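Local coordinates for protein acetyl xylan esterase (Metagenome, PDB 6XYC) that hydrolyses acetyl and feruloyl esters on complex natural xylans, probably through an alpha/beta-hydrolase serine-esterase mechanism, at residues Trp12-Tyr17 with Asn54-Ala59; Asp147-Leu152 with Thr158-Asp163; Ile255-Gly260 with Pro264-Thr269. All coordinates share one frame; numbering follows the deposited sequence.

Interaction 1 (Trp12-Tyr17 with Asn54-Ala59); sequences WTNVNY and NAKAMA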
# COMPACT_ATOMS: atom_id res chain seq x y z
N TRP A 12 -8.25 3.90 18.16
CA TRP A 12 -8.43 5.32 17.88
C TRP A 12 -8.94 5.41 16.45
O TRP A 12 -8.28 4.92 15.53
CB TRP A 12 -7.12 6.10 18.01
CG TRP A 12 -6.48 6.16 19.37
CD1 TRP A 12 -6.62 7.15 20.30
CD2 TRP A 12 -5.55 5.22 19.92
NE1 TRP A 12 -5.85 6.87 21.40
CE2 TRP A 12 -5.19 5.69 21.20
CE3 TRP A 12 -5.00 4.01 19.46
CZ2 TRP A 12 -4.29 5.00 22.02
CZ3 TRP A 12 -4.12 3.33 20.28
CH2 TRP A 12 -3.78 3.83 21.55
N THR A 13 -10.12 6.00 16.25
CA THR A 13 -10.64 6.15 14.90
C THR A 13 -10.68 7.62 14.50
O THR A 13 -10.86 8.51 15.33
CB THR A 13 -12.03 5.52 14.75
OG1 THR A 13 -12.92 6.02 15.76
CG2 THR A 13 -11.93 4.00 14.86
N ASN A 14 -10.48 7.85 13.20
CA ASN A 14 -10.54 9.19 12.61
C ASN A 14 -9.53 10.13 13.27
O ASN A 14 -9.85 11.23 13.73
CB ASN A 14 -11.96 9.75 12.69
CG ASN A 14 -12.89 9.06 11.70
OD1 ASN A 14 -12.62 9.06 10.50
ND2 ASN A 14 -13.96 8.47 12.20
N VAL A 15 -8.28 9.67 13.31
CA VAL A 15 -7.14 10.48 13.71
C VAL A 15 -6.56 11.10 12.45
O VAL A 15 -6.19 10.39 11.51
CB VAL A 15 -6.09 9.63 14.44
CG1 VAL A 15 -4.87 10.45 14.76
CG2 VAL A 15 -6.71 9.01 15.70
N ASN A 16 -6.51 12.43 12.41
CA ASN A 16 -5.94 13.12 11.25
C ASN A 16 -4.42 13.06 11.33
O ASN A 16 -3.83 13.37 12.37
CB ASN A 16 -6.42 14.57 11.20
CG ASN A 16 -6.01 15.26 9.92
OD1 ASN A 16 -4.90 15.80 9.82
ND2 ASN A 16 -6.89 15.25 8.92
N TYR A 17 -3.79 12.64 10.23
CA TYR A 17 -2.34 12.49 10.19
C TYR A 17 -1.64 13.62 9.45
O TYR A 17 -0.41 13.64 9.41
CB TYR A 17 -1.96 11.13 9.58
CG TYR A 17 -2.38 10.90 8.14
CD1 TYR A 17 -1.71 11.52 7.09
CD2 TYR A 17 -3.43 10.05 7.83
CE1 TYR A 17 -2.08 11.30 5.78
CE2 TYR A 17 -3.81 9.82 6.52
CZ TYR A 17 -3.13 10.45 5.50
OH TYR A 17 -3.51 10.24 4.19
N ASN A 54 -12.27 7.55 1.67
CA ASN A 54 -12.93 7.39 2.96
C ASN A 54 -13.16 5.93 3.34
O ASN A 54 -14.00 5.66 4.20
CB ASN A 54 -14.29 8.11 2.94
CG ASN A 54 -15.19 7.60 1.84
OD1 ASN A 54 -14.78 6.79 1.01
ND2 ASN A 54 -16.42 8.08 1.81
N ALA A 55 -12.42 4.99 2.76
CA ALA A 55 -12.76 3.58 2.86
C ALA A 55 -11.86 2.82 3.83
O ALA A 55 -11.79 1.58 3.75
CB ALA A 55 -12.69 2.92 1.48
N LYS A 56 -11.20 3.52 4.75
CA LYS A 56 -10.27 2.85 5.65
C LYS A 56 -10.95 1.75 6.46
O LYS A 56 -10.31 0.75 6.80
CB LYS A 56 -9.60 3.86 6.58
CG LYS A 56 -10.56 4.79 7.32
CD LYS A 56 -9.77 5.76 8.21
CE LYS A 56 -10.66 6.89 8.71
NZ LYS A 56 -11.75 6.40 9.62
N ALA A 57 -12.23 1.91 6.78
CA ALA A 57 -12.93 0.88 7.53
C ALA A 57 -13.10 -0.40 6.72
O ALA A 57 -13.14 -1.49 7.28
CB ALA A 57 -14.29 1.40 8.00
N MET A 58 -13.21 -0.27 5.39
CA MET A 58 -13.33 -1.46 4.56
C MET A 58 -12.06 -2.29 4.60
O MET A 58 -12.12 -3.52 4.66
CB MET A 58 -13.67 -1.06 3.12
CG MET A 58 -15.17 -0.88 2.89
SD MET A 58 -15.56 -0.12 1.30
CE MET A 58 -17.30 -0.54 1.16
N ALA A 59 -10.90 -1.63 4.54
CA ALA A 59 -9.63 -2.35 4.64
C ALA A 59 -9.51 -3.07 5.97
O ALA A 59 -9.14 -4.25 6.03
CB ALA A 59 -8.46 -1.38 4.44

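Interaction 2 (Asp147-Leu152 with Thr158-Asp163); sequences DIEGSL and TGSHVD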
# COMPACT_ATOMS: atom_id res chain seq x y z
N ASP A 147 7.05 14.81 -6.90
CA ASP A 147 7.51 14.84 -5.52
C ASP A 147 6.84 13.69 -4.77
O ASP A 147 5.64 13.75 -4.48
CB ASP A 147 7.19 16.19 -4.89
CG ASP A 147 7.66 16.31 -3.46
OD1 ASP A 147 8.25 15.34 -2.94
OD2 ASP A 147 7.42 17.37 -2.85
N ILE A 148 7.62 12.66 -4.45
CA ILE A 148 7.07 11.46 -3.82
C ILE A 148 6.93 11.66 -2.31
O ILE A 148 5.86 11.42 -1.74
CB ILE A 148 7.96 10.25 -4.14
CG1 ILE A 148 7.93 9.94 -5.64
CG2 ILE A 148 7.54 9.03 -3.32
CD1 ILE A 148 6.55 9.72 -6.21
N GLU A 149 8.00 12.11 -1.65
CA GLU A 149 7.96 12.31 -0.21
C GLU A 149 6.90 13.33 0.19
O GLU A 149 6.15 13.11 1.14
CB GLU A 149 9.34 12.74 0.29
CG GLU A 149 9.40 13.12 1.75
CD GLU A 149 9.31 11.91 2.67
OE1 GLU A 149 9.33 10.77 2.16
OE2 GLU A 149 9.24 12.11 3.91
N GLY A 150 6.85 14.45 -0.51
CA GLY A 150 5.89 15.49 -0.19
C GLY A 150 6.24 16.25 1.07
O GLY A 150 7.24 15.99 1.76
N SER A 151 5.38 17.22 1.39
CA SER A 151 5.58 18.11 2.52
C SER A 151 4.34 18.20 3.40
O SER A 151 4.16 19.18 4.12
CB SER A 151 5.95 19.52 2.06
OG SER A 151 7.28 19.60 1.58
N LEU A 152 3.49 17.18 3.38
CA LEU A 152 2.23 17.23 4.10
C LEU A 152 2.44 17.01 5.59
O LEU A 152 3.20 16.14 6.01
CB LEU A 152 1.27 16.17 3.55
CG LEU A 152 0.68 16.32 2.15
CD1 LEU A 152 -0.29 15.16 1.92
CD2 LEU A 152 -0.02 17.65 2.00
N THR A 158 10.58 13.26 10.35
CA THR A 158 10.52 11.83 10.62
C THR A 158 10.67 11.03 9.34
O THR A 158 10.19 11.43 8.27
CB THR A 158 9.20 11.47 11.30
OG1 THR A 158 9.03 12.25 12.49
CG2 THR A 158 9.15 9.99 11.65
N GLY A 159 11.34 9.88 9.44
CA GLY A 159 11.50 9.03 8.28
C GLY A 159 10.19 8.39 7.85
O GLY A 159 9.30 8.10 8.66
N SER A 160 10.07 8.15 6.54
CA SER A 160 8.86 7.61 5.95
C SER A 160 9.06 6.22 5.37
O SER A 160 8.23 5.76 4.57
CB SER A 160 8.35 8.56 4.86
OG SER A 160 9.26 8.64 3.78
N HIS A 161 10.13 5.53 5.76
CA HIS A 161 10.45 4.23 5.19
C HIS A 161 9.57 3.13 5.78
O HIS A 161 9.05 3.24 6.90
CB HIS A 161 11.93 3.90 5.44
CG HIS A 161 12.18 3.13 6.70
ND1 HIS A 161 12.44 3.75 7.91
CD2 HIS A 161 12.23 1.80 6.94
CE1 HIS A 161 12.63 2.82 8.84
NE2 HIS A 161 12.50 1.63 8.27
N VAL A 162 9.36 2.08 4.98
CA VAL A 162 8.64 0.89 5.40
C VAL A 162 9.61 -0.28 5.40
O VAL A 162 10.58 -0.30 4.63
CB VAL A 162 7.42 0.59 4.50
CG1 VAL A 162 6.34 1.64 4.69
CG2 VAL A 162 7.85 0.50 3.04
N ASP A 163 9.34 -1.28 6.24
CA ASP A 163 10.28 -2.37 6.46
C ASP A 163 9.93 -3.64 5.69
O ASP A 163 10.81 -4.50 5.53
CB ASP A 163 10.37 -2.71 7.95
CG ASP A 163 10.93 -1.58 8.77
OD1 ASP A 163 10.22 -1.07 9.66
OD2 ASP A 163 12.09 -1.19 8.53
O HOH W 1 11.03 11.24 5.78

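Interaction 3 (Ile255-Gly260 with Pro264-Thr269); sequences ISVPGG and PGCFDT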
# COMPACT_ATOMS: atom_id res chain seq x y z
N ILE A 255 2.89 -15.52 -4.56
CA ILE A 255 1.91 -16.57 -4.32
C ILE A 255 0.74 -16.35 -5.27
O ILE A 255 0.04 -15.34 -5.18
CB ILE A 255 1.43 -16.58 -2.86
CG1 ILE A 255 2.57 -17.05 -1.94
CG2 ILE A 255 0.23 -17.49 -2.70
CD1 ILE A 255 2.28 -16.86 -0.46
N SER A 256 0.54 -17.30 -6.19
CA SER A 256 -0.56 -17.27 -7.13
C SER A 256 -1.71 -18.09 -6.55
O SER A 256 -1.50 -19.22 -6.11
CB SER A 256 -0.13 -17.85 -8.48
OG SER A 256 -1.16 -17.74 -9.44
N VAL A 257 -2.90 -17.50 -6.52
CA VAL A 257 -4.08 -18.13 -5.92
C VAL A 257 -4.86 -18.80 -7.04
O VAL A 257 -5.43 -18.10 -7.90
CB VAL A 257 -4.94 -17.11 -5.17
CG1 VAL A 257 -6.17 -17.79 -4.57
CG2 VAL A 257 -4.13 -16.41 -4.07
N PRO A 258 -4.95 -20.14 -7.07
CA PRO A 258 -5.66 -20.80 -8.17
C PRO A 258 -7.16 -20.54 -8.08
O PRO A 258 -7.77 -20.71 -7.02
CB PRO A 258 -5.32 -22.29 -7.99
CG PRO A 258 -5.01 -22.42 -6.53
CD PRO A 258 -4.45 -21.10 -6.07
N GLY A 259 -7.74 -20.12 -9.20
CA GLY A 259 -9.14 -19.74 -9.24
C GLY A 259 -9.47 -18.47 -8.51
O GLY A 259 -10.65 -18.10 -8.45
N GLY A 260 -8.47 -17.79 -7.95
CA GLY A 260 -8.73 -16.60 -7.16
C GLY A 260 -9.14 -15.42 -8.04
O GLY A 260 -8.58 -15.18 -9.10
N PRO A 264 -12.01 -12.46 -3.94
CA PRO A 264 -12.59 -13.80 -3.72
C PRO A 264 -11.56 -14.90 -3.92
O PRO A 264 -10.83 -14.92 -4.92
CB PRO A 264 -13.71 -13.87 -4.77
CG PRO A 264 -14.13 -12.44 -4.96
CD PRO A 264 -12.85 -11.64 -4.84
N GLY A 265 -11.52 -15.82 -2.97
CA GLY A 265 -10.54 -16.88 -2.93
C GLY A 265 -9.21 -16.48 -2.31
O GLY A 265 -8.50 -17.33 -1.78
N CYS A 266 -8.87 -15.19 -2.36
CA CYS A 266 -7.61 -14.69 -1.84
C CYS A 266 -7.70 -14.32 -0.36
O CYS A 266 -6.74 -14.53 0.39
CB CYS A 266 -7.16 -13.46 -2.64
SG CYS A 266 -7.07 -13.71 -4.42
N PHE A 267 -8.82 -13.75 0.07
CA PHE A 267 -9.01 -13.34 1.45
C PHE A 267 -9.56 -14.51 2.27
O PHE A 267 -10.74 -14.56 2.64
CB PHE A 267 -9.93 -12.13 1.53
CG PHE A 267 -9.35 -10.86 0.96
CD1 PHE A 267 -8.01 -10.75 0.66
CD2 PHE A 267 -10.17 -9.77 0.72
CE1 PHE A 267 -7.49 -9.59 0.12
CE2 PHE A 267 -9.66 -8.60 0.19
CZ PHE A 267 -8.32 -8.51 -0.10
N ASP A 268 -8.69 -15.47 2.54
CA ASP A 268 -9.06 -16.65 3.32
C ASP A 268 -7.92 -17.00 4.26
O ASP A 268 -6.83 -16.41 4.20
CB ASP A 268 -9.45 -17.82 2.41
CG ASP A 268 -8.26 -18.48 1.71
OD1 ASP A 268 -8.50 -19.36 0.86
OD2 ASP A 268 -7.10 -18.12 1.98
N THR A 269 -8.17 -17.98 5.12
CA THR A 269 -7.22 -18.30 6.19
C THR A 269 -5.83 -18.58 5.64
O THR A 269 -4.83 -18.10 6.19
CB THR A 269 -7.73 -19.50 7.00
OG1 THR A 269 -9.01 -19.20 7.56
CG2 THR A 269 -6.74 -19.84 8.11

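Interaction 1 (Trp12-Tyr17 with Asn54-Ala59)
N14 and K56 join an edge hairpin of the alpha/beta-hydrolase sheet to the start of helix 56-69. N14 sits in a G1 beta bulge: together with V15 it faces L27 of the antiparallel strand 26-32, and its backbone adopts left-handed helical angles at the corner of strand 8-16. Hydrogen bonding across the contact comes down to one bond, K56 NZ to N14 OD1 at 2.9 Å. The ammonium does not use a lone pair of the amide oxygen; it stands above the carbonyl plane, 63° out of it, and the two side chains cross at about a right angle. The stronger, ionic partner of K56 is D28 of strand 26-32, whose OD1 forms a salt bridge with NZ and also accepts the backbone N of N14. D28 therefore ties the bulge backbone and the lysine to one oxygen, and its charge probably sets where NZ rests, with the N14 amide as a second acceptor. On the helix side A55 is the N-cap residue, and M58 N bonds to A55 O at 2.9 Å, fixing the first turn from which K56 springs. From there the lysine runs extended through chi2 and chi3 and bends at chi4 (65°), which turns NZ toward the amide and leaves K56 CE 3.4 Å from N14 OD1.

Interaction 2 (Asp147-Leu152 with Thr158-Asp163)
E149 and S160 meet side chain to side chain across the connection from strand 144-147 to strand 164-168. In sequence order, D147 comes first and shapes the bend that presents E149: its OD1 accepts the backbone N of G150 at 2.9 Å from above the carboxylate plane, an Asx motif, and the same oxygen forms a salt bridge with K137. E149 then leaves the bend with CG opposite its backbone N (chi1 174°) and folds at chi2 (73°), bringing the carboxylate over to the second segment. S160 OG donates to E149 OE1 at 2.7 Å, on the syn lone pair. The other oxygen, OE2, makes a salt bridge with R99 of helix 89-103 and receives a water at 2.7 Å; this water also donates to T158 O at 2.6 Å, so hydroxyl, water and guanidinium together fix the carboxylate's rotation. With an alanine here, S160 OG would probably lose its acceptor and R99 a countercharge, while the water would keep fewer partners. G150 follows with a positive phi (73°), which by itself favours glycine at this point. L152 O returns to R99 through NH2, so one arginine ties both E149 and the end of this segment to the helix. The Asx motif at D147 and the carboxylate-hydroxyl pair thus lie in the loop against helix 89-103, whose R102 holds G159 O and H161 O of the second segment, and this loop leads into strand 164-168 of the central alpha/beta-hydrolase sheet.

Interaction 3 (Ile255-Gly260 with Pro264-Thr269)
The flat group that V257 meets is the G265-C266 peptide. V257 CG1 lies over one face of it, 3.7 Å from G265 O and 4.0 Å from G265 C. The other branch, CG2, touches C266 SG at 4.0 Å. The methyls divide in this way because CG1 is swung opposite the backbone N (chi1 179°) and CG2 opposite the carbonyl carbon. The phenyl ring of F267, the next residue on, makes edge-to-face contacts with W168 and F120, in the direction of the central sheet. Between the backbones the approach is close: G260 and G265 have their CA atoms 4.6 Å apart, and G260 CA makes a CA-H...O contact with P264 O at 3.5 Å. G260 is delivered to this place by a type II beta turn from V257, closed by G260 N to V257 O at 3.1 Å, with G259 in the positive-phi position. The three residues between the segments include H262, which lines the AES pocket and is probably the histidine of a Ser-His-Asp triad; the contact thus closes the base of the loop that bears it. V257 ends strand 252-257 and bonds through its backbone to H226 of strand 222-227 and to D228 just beyond it, while D268 N-caps helix 269-284 through OD2 to Y271 N, so the loop joins the sheet's last parallel strand to that final helix.

The three contacts follow one another along the chain and none touches another. Interactions 1 and 2 have centres about 19 Å apart, with nearest atoms about 6 Å apart, and both lie against helix 89-103. The centre of interaction 3 is about 26 Å from that of interaction 1 and about 31 Å from that of interaction 2, on the opposite side of the chain's centre from the latter. Interactions 1 and 3 reach the same mixed sheet, near its antiparallel and parallel ends, and interaction 2 leads into strand 164-168 between them. They thus sit at separate places around the alpha/beta-hydrolase core: interaction 1 joins strand 8-16 to helix 56-69, the others each span one connection between consecutive elements, and interaction 3 alone frames H262.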